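Long-range contact in hemin ABC transporter, periplasmic hemin-binding protein HutB (Vibrio cholerae, PDB 5KHL), which probably captures hemin in the periplasm and delivers it to a membrane ABC transporter for import into the cell: residues N99-D104 with L111-Q116. Residues are numbered along the deposited sequence; the frame is centred on the assembly and turned at random.
Sequences NVINSD and LTRIDQ
Gln116 reaches from helix 107-120 to the backbone of Asn102. Its CB lies against the CG1-CD1 arm of Ile101, 3.6 Å from Ile101 CD1, and the two side chains run past one another in opposite directions. CG stays near that same methyl, and beyond it the chain continues extended (chi2 164°), bringing CD close to Ile101 CG1 and NE2 within 4.1 Å of Ile101 CA. Gln116 OE1 touches Asn102 CB and accepts a hydrogen bond from Asn102 N at 2.9 Å, the N-H...O angle 153° and the donor somewhat off the carbonyl plane. Glutamine suits the place: its methylenes cover a hydrophobic neighbour while its amide oxygen serves a peptide N-H. Ile101, buried, also packs on Ile117 and Ile120 of helix 107-120 and on Val26 of helix 24-32.

Strand 97-100 is an edge strand of the four-stranded parallel sheet in one lobe of a periplasmic binding protein, and helix 107-120 follows it and packs back against the segment that leaves it. There Asn102, a short amide able to accept and donate at once, forms an Asx turn, its OD1 accepting from Asp104 N at 2.9 Å. Asn102 ND2 donates to Asp104 OD2, almost straight at 168°, so both ends of the amide hold its rotation. Arg113 crosses this side chain at about a right angle; its long, flexible chain lays CD against Asn102 O (3.0 Å), while bends at chi2 and chi3 bring NH1 to within 3.1 Å of Asn102 OD1, at the guanidinium edge. NH1 also donates to a water in the guanidinium plane.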
loop_
_atom_site.group_PDB
_atom_site.type_symbol
_atom_site.label_atom_id
_atom_site.label_comp_id
_atom_site.label_asym_id
_atom_site.label_seq_id
_atom_site.Cartn_x
_atom_site.Cartn_y
_atom_site.Cartn_z
ATOM N N ASN A 99 -14.980 -12.970 0.583
ATOM C CA ASN A 99 -15.118 -11.636 1.159
ATOM C C ASN A 99 -14.330 -10.571 0.435
ATOM O O ASN A 99 -13.106 -10.511 0.536
ATOM C CB ASN A 99 -14.681 -11.626 2.617
ATOM C CG ASN A 99 -15.373 -12.665 3.423
ATOM O OD1 ASN A 99 -16.584 -12.586 3.646
ATOM N ND2 ASN A 99 -14.620 -13.665 3.871
ATOM N N VAL A 100 -15.051 -9.726 -0.284
ATOM C CA VAL A 100 -14.483 -8.526 -0.851
ATOM C C VAL A 100 -14.445 -7.464 0.241
ATOM O O VAL A 100 -15.407 -7.281 1.001
ATOM C CB VAL A 100 -15.279 -8.045 -2.069
ATOM C CG1 VAL A 100 -14.776 -6.656 -2.538
ATOM C CG2 VAL A 100 -15.197 -9.098 -3.181
ATOM N N ILE A 101 -13.322 -6.765 0.299
ATOM C CA ILE A 101 -12.939 -6.006 1.464
ATOM C C ILE A 101 -12.444 -4.642 0.980
ATOM O O ILE A 101 -12.172 -4.494 -0.207
ATOM C CB ILE A 101 -11.872 -6.827 2.255
ATOM C CG1 ILE A 101 -12.289 -6.979 3.703
ATOM C CG2 ILE A 101 -10.425 -6.335 2.039
ATOM C CD1 ILE A 101 -13.463 -7.875 3.850
ATOM N N ASN A 102 -12.326 -3.649 1.867
ATOM C CA ASN A 102 -11.987 -2.278 1.448
ATOM C C ASN A 102 -10.632 -2.131 0.750
ATOM O O ASN A 102 -9.658 -2.706 1.185
ATOM C CB ASN A 102 -12.012 -1.332 2.656
ATOM C CG ASN A 102 -11.807 0.142 2.263
ATOM O OD1 ASN A 102 -10.672 0.591 2.045
ATOM N ND2 ASN A 102 -12.913 0.900 2.181
ATOM N N SER A 103 -10.558 -1.323 -0.303
ATOM C CA SER A 103 -9.256 -0.967 -0.860
ATOM C C SER A 103 -9.098 0.519 -1.277
ATOM O O SER A 103 -8.364 0.791 -2.231
ATOM C CB SER A 103 -8.925 -1.876 -2.057
ATOM O OG SER A 103 -9.987 -1.970 -2.984
ATOM N N ASP A 104 -9.761 1.455 -0.573
ATOM C CA ASP A 104 -9.491 2.911 -0.700
ATOM C C ASP A 104 -8.077 3.287 -0.349
ATOM O O ASP A 104 -7.408 2.590 0.396
ATOM C CB ASP A 104 -10.340 3.788 0.244
ATOM C CG ASP A 104 -11.770 3.438 0.240
ATOM O OD1 ASP A 104 -12.290 3.043 -0.824
ATOM O OD2 ASP A 104 -12.383 3.577 1.311
ATOM N N LEU A 111 -9.581 2.005 8.604
ATOM C CA LEU A 111 -10.390 1.735 9.784
ATOM C C LEU A 111 -11.526 0.775 9.439
ATOM O O LEU A 111 -11.847 -0.114 10.218
ATOM C CB LEU A 111 -10.956 3.032 10.383
ATOM C CG LEU A 111 -9.981 4.094 10.893
ATOM C CD1 LEU A 111 -10.737 5.361 11.244
ATOM C CD2 LEU A 111 -9.189 3.615 12.087
ATOM N N THR A 112 -12.127 0.958 8.269
ATOM C CA THR A 112 -13.170 0.057 7.768
ATOM C C THR A 112 -12.629 -1.364 7.497
ATOM O O THR A 112 -13.276 -2.377 7.820
ATOM C CB THR A 112 -13.797 0.627 6.458
ATOM O OG1 THR A 112 -14.354 1.923 6.711
ATOM C CG2 THR A 112 -14.879 -0.282 5.918
ATOM N N ARG A 113 -11.443 -1.425 6.902
ATOM C CA ARG A 113 -10.779 -2.691 6.621
ATOM C C ARG A 113 -10.529 -3.473 7.908
ATOM O O ARG A 113 -10.741 -4.687 7.963
ATOM C CB ARG A 113 -9.464 -2.442 5.866
ATOM C CG ARG A 113 -8.996 -3.616 4.988
ATOM C CD ARG A 113 -8.220 -3.130 3.743
ATOM N NE ARG A 113 -7.100 -2.300 4.127
ATOM C CZ ARG A 113 -6.974 -1.012 3.847
ATOM N NH1 ARG A 113 -7.887 -0.373 3.130
ATOM N NH2 ARG A 113 -5.911 -0.373 4.286
ATOM N N ILE A 114 -10.103 -2.768 8.952
ATOM C CA ILE A 114 -9.852 -3.398 10.250
ATOM C C ILE A 114 -11.141 -3.996 10.785
ATOM O O ILE A 114 -11.145 -5.116 11.307
ATOM C CB ILE A 114 -9.256 -2.397 11.281
ATOM C CG1 ILE A 114 -7.863 -1.938 10.848
ATOM C CG2 ILE A 114 -9.156 -3.022 12.682
ATOM C CD1 ILE A 114 -7.261 -0.892 11.751
ATOM N N ASP A 115 -12.242 -3.263 10.632
ATOM C CA ASP A 115 -13.548 -3.763 11.071
ATOM C C ASP A 115 -13.955 -4.998 10.280
ATOM O O ASP A 115 -14.429 -5.976 10.856
ATOM C CB ASP A 115 -14.644 -2.693 10.928
ATOM C CG ASP A 115 -14.637 -1.682 12.037
ATOM O OD1 ASP A 115 -15.177 -0.591 11.792
ATOM O OD2 ASP A 115 -14.112 -1.961 13.137
ATOM N N GLN A 116 -13.775 -4.930 8.959
ATOM C CA GLN A 116 -14.209 -6.004 8.060
ATOM C C GLN A 116 -13.482 -7.299 8.376
ATOM O O GLN A 116 -14.098 -8.350 8.431
ATOM C CB GLN A 116 -13.989 -5.619 6.596
ATOM C CG GLN A 116 -15.059 -4.666 6.034
ATOM C CD GLN A 116 -14.628 -4.009 4.731
ATOM O OE1 GLN A 116 -13.461 -3.667 4.550
ATOM N NE2 GLN A 116 -15.572 -3.837 3.818
HETATM O O HOH W 1 -7.468 2.513 2.838
#